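Local coordinates for flagellar motor switch protein FliG (Aquifex aeolicus, PDB 3HJL), which probably forms part of the rotor-mounted switch complex (C ring) at the base of the bacterial flagellum, which sets the direction of flagellar rotation, at residues A[111-116]-A[138-143]; A[119-124]-A[180-185]; A[129-134]-A[165-170]; A[147-152]-A[159-164]; A[205-210]-A[217-222]. All coordinates share one frame; numbering follows the deposited sequence.

Interaction 1. Residues A[111-116]-A[138-143]; sequences KEIEKV and SQLSPK
Glu114 reaches across to Ser141 with a single carboxylate oxygen, OE2, and that atom takes two bonds. The backbone N of Ser141 comes in on the syn lone pair, 3.1 Å from Glu114 OE2, with an N-H...O angle of 158°. The hydroxyl OG of Ser141 gives the second bond, also 3.1 Å from Glu114 OE2, on the anti side and tilted out of the carboxylate plane. In the glutamate chi1 is -130°, away from the staggered positions, and the chain bends again at chi2, which carries OE2 to Ser141. A leucine in its place would probably leave the N-H and hydroxyl of Ser141 without this shared acceptor. The other oxygen, Glu114 OE1, lies 3.3 Å from Leu140 CD2, the two side chains sliding past each other in opposite directions. On the buried flank Ile113 crosses Leu140 at about a right angle and sets CG2 3.9 Å from the same CD2. Ser141 is the N-cap of helix 142-150, and the contact ties the last turn of helix 93-114 to the start of that helix, with Leu140 resting on Ile148 and Ile113 reaching Ala179 of helix 172-193.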
# COMPACT_ATOMS: atom_id res chain seq x y z
N LYS A 111 12.63 13.74 0.31
CA LYS A 111 14.02 13.38 -0.06
C LYS A 111 14.06 12.37 -1.21
O LYS A 111 14.95 12.43 -2.06
CB LYS A 111 14.80 12.83 1.13
CG LYS A 111 15.32 13.89 2.09
CD LYS A 111 16.09 13.23 3.24
CE LYS A 111 16.65 14.27 4.21
NZ LYS A 111 17.52 13.64 5.25
N GLU A 112 13.13 11.41 -1.22
CA GLU A 112 13.01 10.45 -2.32
C GLU A 112 12.58 11.13 -3.62
O GLU A 112 13.00 10.72 -4.70
CB GLU A 112 12.02 9.34 -1.97
CG GLU A 112 12.47 8.42 -0.86
CD GLU A 112 13.71 7.61 -1.21
OE1 GLU A 112 13.77 7.01 -2.32
OE2 GLU A 112 14.63 7.56 -0.37
N ILE A 113 11.71 12.14 -3.50
CA ILE A 113 11.30 12.99 -4.62
C ILE A 113 12.49 13.78 -5.19
O ILE A 113 12.60 13.98 -6.40
CB ILE A 113 10.17 14.01 -4.17
CG1 ILE A 113 8.83 13.32 -4.00
CG2 ILE A 113 10.02 15.13 -5.18
CD1 ILE A 113 8.19 12.86 -5.34
N GLU A 114 13.35 14.24 -4.29
CA GLU A 114 14.54 15.02 -4.63
C GLU A 114 15.55 14.19 -5.45
O GLU A 114 16.34 14.73 -6.21
CB GLU A 114 15.23 15.54 -3.34
CG GLU A 114 15.56 17.03 -3.32
CD GLU A 114 14.36 17.89 -3.00
OE1 GLU A 114 13.23 17.42 -3.19
OE2 GLU A 114 14.54 19.06 -2.58
N LYS A 115 15.56 12.87 -5.25
CA LYS A 115 16.40 11.97 -6.03
C LYS A 115 15.92 11.78 -7.47
O LYS A 115 16.71 11.40 -8.34
CB LYS A 115 16.48 10.60 -5.37
CG LYS A 115 17.20 10.61 -4.03
CD LYS A 115 17.11 9.24 -3.38
CE LYS A 115 17.45 9.28 -1.90
NZ LYS A 115 17.25 7.93 -1.32
N VAL A 116 14.64 12.03 -7.73
CA VAL A 116 14.05 11.76 -9.04
C VAL A 116 14.44 12.86 -10.03
O VAL A 116 14.48 14.01 -9.69
CB VAL A 116 12.51 11.64 -8.96
CG1 VAL A 116 11.92 11.27 -10.32
CG2 VAL A 116 12.11 10.59 -7.91
N SER A 138 6.39 24.35 -3.41
CA SER A 138 6.62 25.14 -2.18
C SER A 138 7.41 24.37 -1.10
O SER A 138 8.10 24.98 -0.30
CB SER A 138 5.29 25.60 -1.55
OG SER A 138 4.67 24.57 -0.79
N GLN A 139 7.29 23.03 -1.10
CA GLN A 139 7.96 22.17 -0.11
C GLN A 139 9.31 21.60 -0.54
O GLN A 139 9.96 20.93 0.26
CB GLN A 139 7.03 21.00 0.26
CG GLN A 139 5.71 21.42 0.89
CD GLN A 139 5.92 22.25 2.12
OE1 GLN A 139 6.28 21.74 3.18
NE2 GLN A 139 5.72 23.55 1.98
N LEU A 140 9.73 21.85 -1.78
CA LEU A 140 11.00 21.34 -2.29
C LEU A 140 12.11 22.37 -2.09
O LEU A 140 11.84 23.51 -1.76
CB LEU A 140 10.89 21.00 -3.78
CG LEU A 140 9.88 19.93 -4.19
CD1 LEU A 140 9.91 19.79 -5.72
CD2 LEU A 140 10.16 18.61 -3.52
N SER A 141 13.36 21.94 -2.29
CA SER A 141 14.49 22.84 -2.18
C SER A 141 14.44 23.80 -3.38
O SER A 141 13.99 23.40 -4.46
CB SER A 141 15.82 22.06 -2.16
OG SER A 141 16.16 21.55 -3.44
N PRO A 142 14.84 25.08 -3.19
CA PRO A 142 14.82 26.08 -4.28
C PRO A 142 15.43 25.62 -5.60
O PRO A 142 14.93 26.01 -6.66
CB PRO A 142 15.64 27.23 -3.70
CG PRO A 142 15.51 27.11 -2.23
CD PRO A 142 15.24 25.67 -1.90
N LYS A 143 16.50 24.82 -5.54
CA LYS A 143 17.14 24.34 -6.75
C LYS A 143 16.33 23.23 -7.43
O LYS A 143 16.32 23.16 -8.65
CB LYS A 143 18.59 23.89 -6.50
CG LYS A 143 19.37 23.49 -7.79
CD LYS A 143 19.37 24.60 -8.90
CE LYS A 143 19.94 24.09 -10.22
NZ LYS A 143 19.54 24.95 -11.37

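Interaction 2. Residues A[119-124]-A[180-185]; sequences RILASL and QILLEE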
# COMPACT_ATOMS: atom_id res chain seq x y z
N ARG A 119 13.14 16.24 -14.96
CA ARG A 119 12.39 16.07 -16.21
C ARG A 119 11.21 15.12 -16.01
O ARG A 119 10.13 15.34 -16.55
CB ARG A 119 13.29 15.53 -17.33
CG ARG A 119 14.38 16.49 -17.77
CD ARG A 119 15.37 15.84 -18.73
NE ARG A 119 16.39 15.04 -18.04
CZ ARG A 119 17.38 14.39 -18.65
NH1 ARG A 119 17.54 14.46 -19.98
NH2 ARG A 119 18.25 13.69 -17.92
N ILE A 120 11.43 14.06 -15.22
CA ILE A 120 10.39 13.10 -14.89
C ILE A 120 9.32 13.73 -13.98
O ILE A 120 8.13 13.55 -14.20
CB ILE A 120 10.99 11.81 -14.23
CG1 ILE A 120 11.89 11.07 -15.24
CG2 ILE A 120 9.86 10.90 -13.71
CD1 ILE A 120 12.68 9.93 -14.66
N LEU A 121 9.77 14.50 -12.98
CA LEU A 121 8.85 15.21 -12.08
C LEU A 121 8.03 16.27 -12.84
O LEU A 121 6.83 16.36 -12.66
CB LEU A 121 9.61 15.83 -10.90
CG LEU A 121 10.36 14.87 -9.95
CD1 LEU A 121 11.17 15.60 -8.92
CD2 LEU A 121 9.42 13.93 -9.27
N ALA A 122 8.70 17.05 -13.70
CA ALA A 122 8.02 18.05 -14.55
C ALA A 122 6.96 17.40 -15.44
O ALA A 122 5.83 17.88 -15.52
CB ALA A 122 9.04 18.81 -15.41
N SER A 123 7.34 16.28 -16.06
CA SER A 123 6.44 15.50 -16.92
C SER A 123 5.20 14.99 -16.19
O SER A 123 4.09 15.11 -16.70
CB SER A 123 7.19 14.32 -17.53
OG SER A 123 6.37 13.61 -18.44
N LEU A 124 5.39 14.43 -15.00
CA LEU A 124 4.27 13.98 -14.15
C LEU A 124 3.41 15.10 -13.57
O LEU A 124 2.27 14.87 -13.19
CB LEU A 124 4.78 13.12 -12.98
CG LEU A 124 5.34 11.73 -13.31
CD1 LEU A 124 5.92 11.11 -12.08
CD2 LEU A 124 4.25 10.82 -13.89
N GLN A 180 3.76 10.83 -2.49
CA GLN A 180 3.66 9.37 -2.48
C GLN A 180 2.94 8.81 -3.72
O GLN A 180 3.32 7.76 -4.24
CB GLN A 180 3.00 8.87 -1.19
CG GLN A 180 3.83 9.16 0.07
CD GLN A 180 3.41 8.35 1.29
OE1 GLN A 180 2.64 8.81 2.13
NE2 GLN A 180 3.90 7.13 1.38
N ILE A 181 1.89 9.49 -4.17
CA ILE A 181 1.19 9.13 -5.43
C ILE A 181 2.13 9.30 -6.64
O ILE A 181 2.05 8.53 -7.60
CB ILE A 181 -0.10 9.99 -5.65
CG1 ILE A 181 -1.20 9.60 -4.65
CG2 ILE A 181 -0.65 9.85 -7.11
CD1 ILE A 181 -1.69 8.16 -4.77
N LEU A 182 2.99 10.31 -6.58
CA LEU A 182 3.97 10.58 -7.64
C LEU A 182 5.04 9.46 -7.63
O LEU A 182 5.42 8.97 -8.70
CB LEU A 182 4.59 11.99 -7.46
CG LEU A 182 5.23 12.66 -8.71
CD1 LEU A 182 5.31 14.19 -8.59
CD2 LEU A 182 6.62 12.08 -8.99
N LEU A 183 5.46 9.02 -6.44
CA LEU A 183 6.44 7.92 -6.33
C LEU A 183 5.90 6.58 -6.83
O LEU A 183 6.62 5.83 -7.47
CB LEU A 183 6.94 7.78 -4.88
CG LEU A 183 7.90 8.90 -4.46
CD1 LEU A 183 8.05 8.98 -2.95
CD2 LEU A 183 9.26 8.72 -5.16
N GLU A 184 4.64 6.30 -6.53
CA GLU A 184 3.93 5.13 -7.05
C GLU A 184 3.71 5.17 -8.56
O GLU A 184 3.71 4.13 -9.22
CB GLU A 184 2.57 5.01 -6.35
CG GLU A 184 2.70 4.59 -4.91
CD GLU A 184 1.40 4.69 -4.12
OE1 GLU A 184 0.51 5.51 -4.46
OE2 GLU A 184 1.30 3.96 -3.12
N GLU A 185 3.46 6.36 -9.10
CA GLU A 185 3.31 6.55 -10.54
C GLU A 185 4.64 6.30 -11.28
O GLU A 185 4.65 5.76 -12.38
CB GLU A 185 2.80 7.97 -10.82
CG GLU A 185 2.44 8.24 -12.29
CD GLU A 185 1.42 7.25 -12.85
OE1 GLU A 185 0.48 6.87 -12.11
OE2 GLU A 185 1.57 6.84 -14.02
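Leu121 makes the first touch from helix 118-125: its CD2 lies 3.4 Å from CD2 of Leu182, and the two side chains meet at about a right angle. Its flank is shared, since Leu121 also packs on Ile148 of helix 142-150. One turn on, Leu124 brings CD1 to 3.3 Å from the same Leu182 CD2, which is tight for two methyls. Leu182 CD2 is therefore wedged between Leu121 CD2 and Leu124 CD1, two methyls one helical turn apart. Its own torsion delivers it there: with CG anti to the backbone N (chi1 -159°), CD2 is carried in between the two leucines. The axes of segments 119-124 and 180-185 pass 11.2 Å apart at 109°, a steep crossing within the all-helical FliG middle domain, in a protein with armadillo-type repeats. Cutting Leu182 back to an alanine is likely to leave Leu121 and Leu124 without their common partner and open a gap between them. Beyond CD1, the second branch of Leu124 faces a less apolar partner. Leu124 CD2 meets CG of Glu185 at 3.5 Å, touching the aliphatic part of a chain that bends at chi2 before its carboxylate. Leu124 continues onto Ile186 and Leu189 of helix 172-193, further along the same helix.

Interaction 3. Residues A[129-134]-A[165-170]; sequences HPQTIA and ATLENV
Gln131, whose side chain crosses to Leu167, also gives its backbone N to ND1 of His129, 3.1 Å away with an N-H...N angle of 146°. This is the N-cap bond of helix 130-137, and the donor N lies tilted out of the imidazole plane. Pro130 sits against the ring as well, its CD 3.5 Å above the plane of the His129 ring and displaced toward the rim, so both following residues lie against or bond to the ring. Gln131 then turns the other way: CG is anti to the backbone N (chi1 -171°) and the chain bends at chi2, sending the amide toward Leu167, just beyond helix 154-166. There NE2 of Gln131 lies 3.4 Å from Leu167 CD2, a polar group against a methyl, the two side chains passing in opposite directions. The other leucine branch, CD1 of Leu167, is 4.0 Å from the carbonyl O of Ala134, so one fork meets both a side chain and the backbone of helix 130-137. The amide oxygen of Gln131 makes a weak hydrogen bond to Arg163 NE, joining the glutamine to the arginine of the EHPQR motif, a feature of the FliG middle domain.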
# COMPACT_ATOMS: atom_id res chain seq x y z
N HIS A 129 -3.28 20.54 -11.76
CA HIS A 129 -3.78 21.90 -11.58
C HIS A 129 -2.61 22.78 -11.10
O HIS A 129 -1.84 22.33 -10.27
CB HIS A 129 -4.92 21.92 -10.57
CG HIS A 129 -5.60 23.24 -10.46
ND1 HIS A 129 -5.14 24.26 -9.65
CD2 HIS A 129 -6.72 23.72 -11.05
CE1 HIS A 129 -5.93 25.31 -9.78
NE2 HIS A 129 -6.91 25.00 -10.60
N PRO A 130 -2.47 24.02 -11.63
CA PRO A 130 -1.33 24.89 -11.24
C PRO A 130 -1.15 25.10 -9.72
O PRO A 130 -0.01 25.23 -9.26
CB PRO A 130 -1.65 26.21 -11.93
CG PRO A 130 -2.46 25.84 -13.11
CD PRO A 130 -3.29 24.67 -12.68
N GLN A 131 -2.26 25.20 -8.99
CA GLN A 131 -2.24 25.29 -7.51
C GLN A 131 -1.62 24.05 -6.85
O GLN A 131 -0.96 24.16 -5.83
CB GLN A 131 -3.65 25.53 -6.97
CG GLN A 131 -3.72 25.86 -5.45
CD GLN A 131 -3.06 27.18 -5.09
OE1 GLN A 131 -2.89 28.04 -5.95
NE2 GLN A 131 -2.69 27.34 -3.82
N THR A 132 -1.88 22.88 -7.43
CA THR A 132 -1.28 21.61 -6.97
C THR A 132 0.24 21.58 -7.20
O THR A 132 0.99 21.10 -6.35
CB THR A 132 -1.92 20.40 -7.71
OG1 THR A 132 -3.35 20.51 -7.63
CG2 THR A 132 -1.48 19.08 -7.12
N ILE A 133 0.67 22.10 -8.36
CA ILE A 133 2.10 22.16 -8.70
C ILE A 133 2.81 23.14 -7.74
O ILE A 133 3.88 22.83 -7.21
CB ILE A 133 2.35 22.62 -10.16
CG1 ILE A 133 1.60 21.73 -11.17
CG2 ILE A 133 3.86 22.58 -10.47
CD1 ILE A 133 1.80 22.12 -12.63
N ALA A 134 2.16 24.28 -7.47
CA ALA A 134 2.67 25.31 -6.56
C ALA A 134 2.81 24.78 -5.14
O ALA A 134 3.83 24.99 -4.50
CB ALA A 134 1.77 26.52 -6.57
N ALA A 165 3.84 32.39 -4.86
CA ALA A 165 3.92 33.74 -4.27
C ALA A 165 2.73 34.08 -3.36
O ALA A 165 2.90 34.75 -2.33
CB ALA A 165 4.05 34.81 -5.38
N THR A 166 1.54 33.65 -3.76
CA THR A 166 0.32 33.95 -3.03
C THR A 166 0.05 33.00 -1.84
O THR A 166 -0.86 33.25 -1.06
CB THR A 166 -0.91 33.94 -3.98
OG1 THR A 166 -1.04 32.65 -4.58
CG2 THR A 166 -0.74 34.97 -5.06
N LEU A 167 0.83 31.92 -1.71
CA LEU A 167 0.64 30.96 -0.61
C LEU A 167 0.91 31.60 0.73
O LEU A 167 1.88 32.33 0.89
CB LEU A 167 1.56 29.71 -0.74
CG LEU A 167 1.27 28.71 -1.87
CD1 LEU A 167 2.28 27.57 -1.87
CD2 LEU A 167 -0.14 28.16 -1.79
N GLU A 168 -0.01 31.39 1.66
CA GLU A 168 0.16 31.78 3.07
C GLU A 168 0.23 30.55 3.97
O GLU A 168 0.75 30.65 5.08
CB GLU A 168 -1.00 32.67 3.51
CG GLU A 168 -1.05 34.01 2.79
CD GLU A 168 -2.37 34.72 3.01
OE1 GLU A 168 -2.94 34.61 4.12
OE2 GLU A 168 -2.85 35.37 2.06
N ASN A 169 -0.31 29.43 3.50
CA ASN A 169 -0.36 28.16 4.23
C ASN A 169 -0.16 26.99 3.26
O ASN A 169 -0.44 27.10 2.06
CB ASN A 169 -1.74 27.97 4.87
CG ASN A 169 -1.93 28.80 6.12
OD1 ASN A 169 -1.37 28.50 7.17
ND2 ASN A 169 -2.82 29.78 6.04
N VAL A 170 0.25 25.85 3.81
CA VAL A 170 0.35 24.59 3.08
C VAL A 170 0.09 23.44 4.05
O VAL A 170 0.72 23.38 5.09
CB VAL A 170 1.77 24.39 2.43
CG1 VAL A 170 2.86 24.57 3.46
CG2 VAL A 170 1.87 23.02 1.81

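Interaction 4. Residues A[147-152]-A[159-164]; sequences EIIQNL and EVVKRI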
# COMPACT_ATOMS: atom_id res chain seq x y z
N GLU A 147 14.66 23.60 -11.15
CA GLU A 147 14.88 22.60 -12.21
C GLU A 147 13.57 22.11 -12.81
O GLU A 147 13.49 21.90 -14.02
CB GLU A 147 15.65 21.39 -11.67
CG GLU A 147 17.12 21.60 -11.43
CD GLU A 147 17.75 20.45 -10.64
OE1 GLU A 147 17.22 19.31 -10.70
OE2 GLU A 147 18.78 20.67 -9.98
N ILE A 148 12.58 21.88 -11.96
CA ILE A 148 11.25 21.43 -12.41
C ILE A 148 10.59 22.53 -13.22
O ILE A 148 10.07 22.28 -14.31
CB ILE A 148 10.33 21.03 -11.24
CG1 ILE A 148 10.87 19.79 -10.52
CG2 ILE A 148 8.94 20.75 -11.74
CD1 ILE A 148 10.26 19.58 -9.16
N ILE A 149 10.63 23.76 -12.69
CA ILE A 149 10.05 24.92 -13.39
C ILE A 149 10.64 25.09 -14.79
O ILE A 149 9.89 25.26 -15.74
CB ILE A 149 10.22 26.24 -12.57
CG1 ILE A 149 9.22 26.28 -11.41
CG2 ILE A 149 10.02 27.46 -13.46
CD1 ILE A 149 7.77 26.57 -11.83
N GLN A 150 11.96 24.96 -14.92
CA GLN A 150 12.62 25.07 -16.23
C GLN A 150 12.17 24.04 -17.27
O GLN A 150 12.14 24.34 -18.46
CB GLN A 150 14.14 25.03 -16.06
CG GLN A 150 14.72 26.32 -15.48
CD GLN A 150 16.21 26.25 -15.24
OE1 GLN A 150 16.80 25.16 -15.18
NE2 GLN A 150 16.84 27.42 -15.09
N ASN A 151 11.76 22.85 -16.81
CA ASN A 151 11.22 21.79 -17.68
C ASN A 151 9.69 21.83 -17.90
O ASN A 151 9.13 20.93 -18.52
CB ASN A 151 11.64 20.42 -17.13
CG ASN A 151 13.10 20.14 -17.32
OD1 ASN A 151 13.54 19.84 -18.43
ND2 ASN A 151 13.87 20.19 -16.24
N LEU A 152 9.00 22.84 -17.35
CA LEU A 152 7.57 23.02 -17.58
C LEU A 152 7.39 23.96 -18.78
O LEU A 152 8.36 24.59 -19.21
CB LEU A 152 6.86 23.61 -16.34
CG LEU A 152 6.65 22.73 -15.10
CD1 LEU A 152 6.08 23.56 -13.96
CD2 LEU A 152 5.76 21.53 -15.38
N GLU A 159 2.61 30.87 -13.95
CA GLU A 159 1.41 30.63 -13.16
C GLU A 159 1.70 29.88 -11.87
O GLU A 159 1.06 30.15 -10.84
CB GLU A 159 0.37 29.87 -14.00
CG GLU A 159 -1.03 29.82 -13.40
CD GLU A 159 -1.70 31.19 -13.28
OE1 GLU A 159 -2.56 31.36 -12.39
OE2 GLU A 159 -1.35 32.11 -14.05
N VAL A 160 2.65 28.94 -11.91
CA VAL A 160 3.06 28.20 -10.72
C VAL A 160 3.80 29.11 -9.74
O VAL A 160 3.51 29.09 -8.55
CB VAL A 160 3.91 26.95 -11.07
CG1 VAL A 160 4.42 26.28 -9.80
CG2 VAL A 160 3.09 25.95 -11.89
N VAL A 161 4.73 29.93 -10.24
CA VAL A 161 5.48 30.87 -9.40
C VAL A 161 4.58 31.94 -8.77
O VAL A 161 4.78 32.32 -7.61
CB VAL A 161 6.63 31.56 -10.19
CG1 VAL A 161 7.30 32.63 -9.33
CG2 VAL A 161 7.65 30.53 -10.66
N LYS A 162 3.60 32.42 -9.53
CA LYS A 162 2.60 33.38 -9.04
C LYS A 162 1.78 32.78 -7.90
O LYS A 162 1.47 33.47 -6.92
CB LYS A 162 1.66 33.80 -10.17
CG LYS A 162 0.64 34.90 -9.79
CD LYS A 162 -0.48 35.05 -10.83
CE LYS A 162 -1.53 33.93 -10.70
NZ LYS A 162 -2.66 34.08 -11.65
N ARG A 163 1.39 31.52 -8.07
CA ARG A 163 0.60 30.81 -7.06
C ARG A 163 1.43 30.45 -5.83
O ARG A 163 0.91 30.47 -4.72
CB ARG A 163 -0.07 29.57 -7.66
CG ARG A 163 -1.32 29.91 -8.48
CD ARG A 163 -2.03 28.67 -8.97
NE ARG A 163 -3.49 28.85 -9.00
CZ ARG A 163 -4.24 29.08 -10.08
NH1 ARG A 163 -3.72 29.11 -11.30
NH2 ARG A 163 -5.55 29.24 -9.94
N ILE A 164 2.71 30.13 -6.03
CA ILE A 164 3.64 29.96 -4.92
C ILE A 164 3.74 31.28 -4.13
O ILE A 164 3.69 31.26 -2.90
CB ILE A 164 5.07 29.55 -5.39
CG1 ILE A 164 5.07 28.11 -5.93
CG2 ILE A 164 6.07 29.64 -4.21
CD1 ILE A 164 6.35 27.73 -6.71
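An apolar contact between neighbouring helices joins Ile149, near the end of helix 142-150, and Leu152, just past it, to Val160 and Val161 in helix 154-166, which follows after a short connection in the middle domain. Ile149 does most of the touching, through the single methyl CD1. That methyl lies 3.9 Å from Val160 CG1 and 4.1 Å from Val161 CG2, touching methyls of two adjacent valines. Ile149 and Val160 slide past each other in opposite directions, and the isoleucine turns at both torsions (chi1 -76°, chi2 -74°) to bring CD1 forward. Leu152 adds a looser touch, its CD1 4.4 Å from Val160 CG2, where the chain has already left the helix. Leu137 of helix 130-137 presses on Ile149, and Ile133 from the same helix lies on Val160, so a third helix covers the apolar seam. Polar atoms are dealt with on the flanks. Asn151 ND2 bonds to Glu147 O at 2.8 Å, a side-chain bond back to the last turn of the helix. In the other helix, Glu159 OE1 holds Lys162 NZ at 2.8 Å, and Arg163 NH1 at the same 2.8 Å from Glu159 OE1. None of these charges spans the two segments: the joint between them rests on methyl-to-methyl contact, whereas the carboxylate is likely to steady Arg163, the arginine of the EHPQR motif, within its own helix.

Interaction 5. Residues A[205-210]-A[217-222]; sequences ELLNTL and LILQSI
Leu207 spreads its two methyls like a fork over neighbouring residues of helix 212-225. One prong, CD1 of Leu207, fits against Leu219 CD2 at 3.6 Å. The other, Leu207 CD2, lies 3.9 Å from Ile218 CG2 and nearly as close to its CB, so the leucine tip sits over the junction between Ile218 and Leu219. Ile218 answers with a bump of its own. Its CD1 slips into the notch between the two leucines of the first helix end, 3.6 Å from Leu210 CD2 and 4.2 Å from Leu207 CD2, the first of these side chains crossing it at about a right angle. The isoleucine presents both ends: CG1 stands beside the backbone N (chi1 -72°) and carries CD1 to Leu210, while CG2 is anti to that N. Helices 199-209 and 212-225 are consecutive in this all-helical protein with armadillo-type repeats, and helix 227-237 lies against the same apolar surface, with Ile233 touching both Leu207 and Leu219. Asn208 ND2 makes a hydrogen bond to the carbonyl of Met237, tying the first helix to the end of the third. Leu210 is the first residue to leave the helix, and its CD2 forms one wall of the notch. In the last turn, Glu205 O takes Thr209 N at 2.9 Å and Thr209 OG1 at 2.8 Å, from opposite faces of the carbonyl plane.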
# COMPACT_ATOMS: atom_id res chain seq x y z
N GLU A 205 13.07 -23.42 -15.64
CA GLU A 205 14.05 -23.90 -16.64
C GLU A 205 15.41 -24.12 -16.00
O GLU A 205 16.06 -25.14 -16.24
CB GLU A 205 14.23 -22.89 -17.78
CG GLU A 205 13.04 -22.69 -18.71
CD GLU A 205 12.74 -23.88 -19.62
OE1 GLU A 205 11.66 -23.87 -20.24
OE2 GLU A 205 13.58 -24.81 -19.71
N LEU A 206 15.84 -23.12 -15.24
CA LEU A 206 17.12 -23.14 -14.53
C LEU A 206 17.19 -24.36 -13.62
O LEU A 206 18.15 -25.13 -13.68
CB LEU A 206 17.30 -21.83 -13.74
CG LEU A 206 18.55 -21.54 -12.89
CD1 LEU A 206 18.55 -20.08 -12.45
CD2 LEU A 206 18.64 -22.44 -11.68
N LEU A 207 16.16 -24.56 -12.80
CA LEU A 207 16.07 -25.72 -11.90
C LEU A 207 16.08 -27.04 -12.66
O LEU A 207 16.79 -27.96 -12.29
CB LEU A 207 14.83 -25.63 -11.01
CG LEU A 207 14.85 -24.53 -9.94
CD1 LEU A 207 13.44 -24.21 -9.51
CD2 LEU A 207 15.71 -24.91 -8.74
N ASN A 208 15.32 -27.11 -13.76
CA ASN A 208 15.32 -28.30 -14.62
C ASN A 208 16.67 -28.58 -15.28
O ASN A 208 16.93 -29.70 -15.67
CB ASN A 208 14.24 -28.20 -15.71
CG ASN A 208 12.83 -28.37 -15.17
OD1 ASN A 208 12.62 -28.98 -14.11
ND2 ASN A 208 11.85 -27.86 -15.91
N THR A 209 17.49 -27.53 -15.46
CA THR A 209 18.85 -27.67 -15.97
C THR A 209 19.82 -28.13 -14.86
O THR A 209 20.77 -28.87 -15.13
CB THR A 209 19.34 -26.35 -16.60
OG1 THR A 209 18.40 -25.93 -17.60
CG2 THR A 209 20.72 -26.52 -17.23
N LEU A 210 19.60 -27.64 -13.63
CA LEU A 210 20.36 -28.08 -12.44
C LEU A 210 20.14 -29.57 -12.16
O LEU A 210 19.05 -30.08 -12.42
CB LEU A 210 19.92 -27.28 -11.18
CG LEU A 210 20.55 -25.93 -10.82
CD1 LEU A 210 20.74 -25.06 -12.01
CD2 LEU A 210 19.68 -25.23 -9.79
N LEU A 217 17.13 -29.48 -3.36
CA LEU A 217 17.55 -28.75 -2.15
C LEU A 217 17.15 -27.27 -2.19
O LEU A 217 16.79 -26.70 -1.16
CB LEU A 217 19.06 -28.91 -1.87
CG LEU A 217 19.43 -30.10 -0.97
CD1 LEU A 217 18.88 -31.43 -1.49
CD2 LEU A 217 20.94 -30.18 -0.78
N ILE A 218 17.21 -26.65 -3.37
CA ILE A 218 16.78 -25.26 -3.54
C ILE A 218 15.27 -25.12 -3.34
O ILE A 218 14.82 -24.26 -2.58
CB ILE A 218 17.15 -24.70 -4.94
CG1 ILE A 218 18.65 -24.45 -5.04
CG2 ILE A 218 16.41 -23.38 -5.21
CD1 ILE A 218 19.12 -24.13 -6.43
N LEU A 219 14.51 -25.97 -4.02
CA LEU A 219 13.04 -25.95 -3.95
C LEU A 219 12.52 -26.20 -2.54
O LEU A 219 11.59 -25.52 -2.10
CB LEU A 219 12.43 -26.96 -4.93
CG LEU A 219 12.51 -26.63 -6.43
CD1 LEU A 219 12.23 -27.89 -7.28
CD2 LEU A 219 11.50 -25.51 -6.76
N GLN A 220 13.11 -27.17 -1.84
CA GLN A 220 12.73 -27.52 -0.47
C GLN A 220 12.86 -26.31 0.46
O GLN A 220 11.94 -26.01 1.23
CB GLN A 220 13.59 -28.68 0.07
CG GLN A 220 12.97 -29.44 1.25
CD GLN A 220 11.87 -30.44 0.85
OE1 GLN A 220 11.39 -31.21 1.69
NE2 GLN A 220 11.48 -30.43 -0.42
N SER A 221 14.00 -25.62 0.38
CA SER A 221 14.26 -24.41 1.17
C SER A 221 13.28 -23.27 0.83
O SER A 221 12.85 -22.54 1.72
CB SER A 221 15.70 -23.95 0.95
OG SER A 221 15.99 -22.78 1.70
N ILE A 222 12.97 -23.12 -0.45
CA ILE A 222 11.98 -22.12 -0.89
C ILE A 222 10.60 -22.44 -0.34
O ILE A 222 9.87 -21.55 0.06
CB ILE A 222 11.91 -22.00 -2.44
CG1 ILE A 222 13.16 -21.27 -2.96
CG2 ILE A 222 10.65 -21.25 -2.88
CD1 ILE A 222 13.21 -21.14 -4.46

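Overall arrangement
Interactions 1 to 4 form one connected body, while interaction 5 stands apart, its nearest atoms about 27 Å from interaction 2 and farther from the others. Helix 142-150 serves both 1 and 4, and helix 154-166 serves both 3 and 4. Interactions 1 and 2 meet through Ile113 and Leu121, whereas 2 and 3 do not touch. All are partly buried, but 2, 4 and 5 each bring two buried side chains and rely on apolar contacts with no hydrogen bond across. Interactions 1 and 3 bring one buried residue each, with polar groups at their edges: only 1 has bonds across its segments, to a carboxylate at a helix start, while 3 sets an amide against a methyl beside the EHPQR residues.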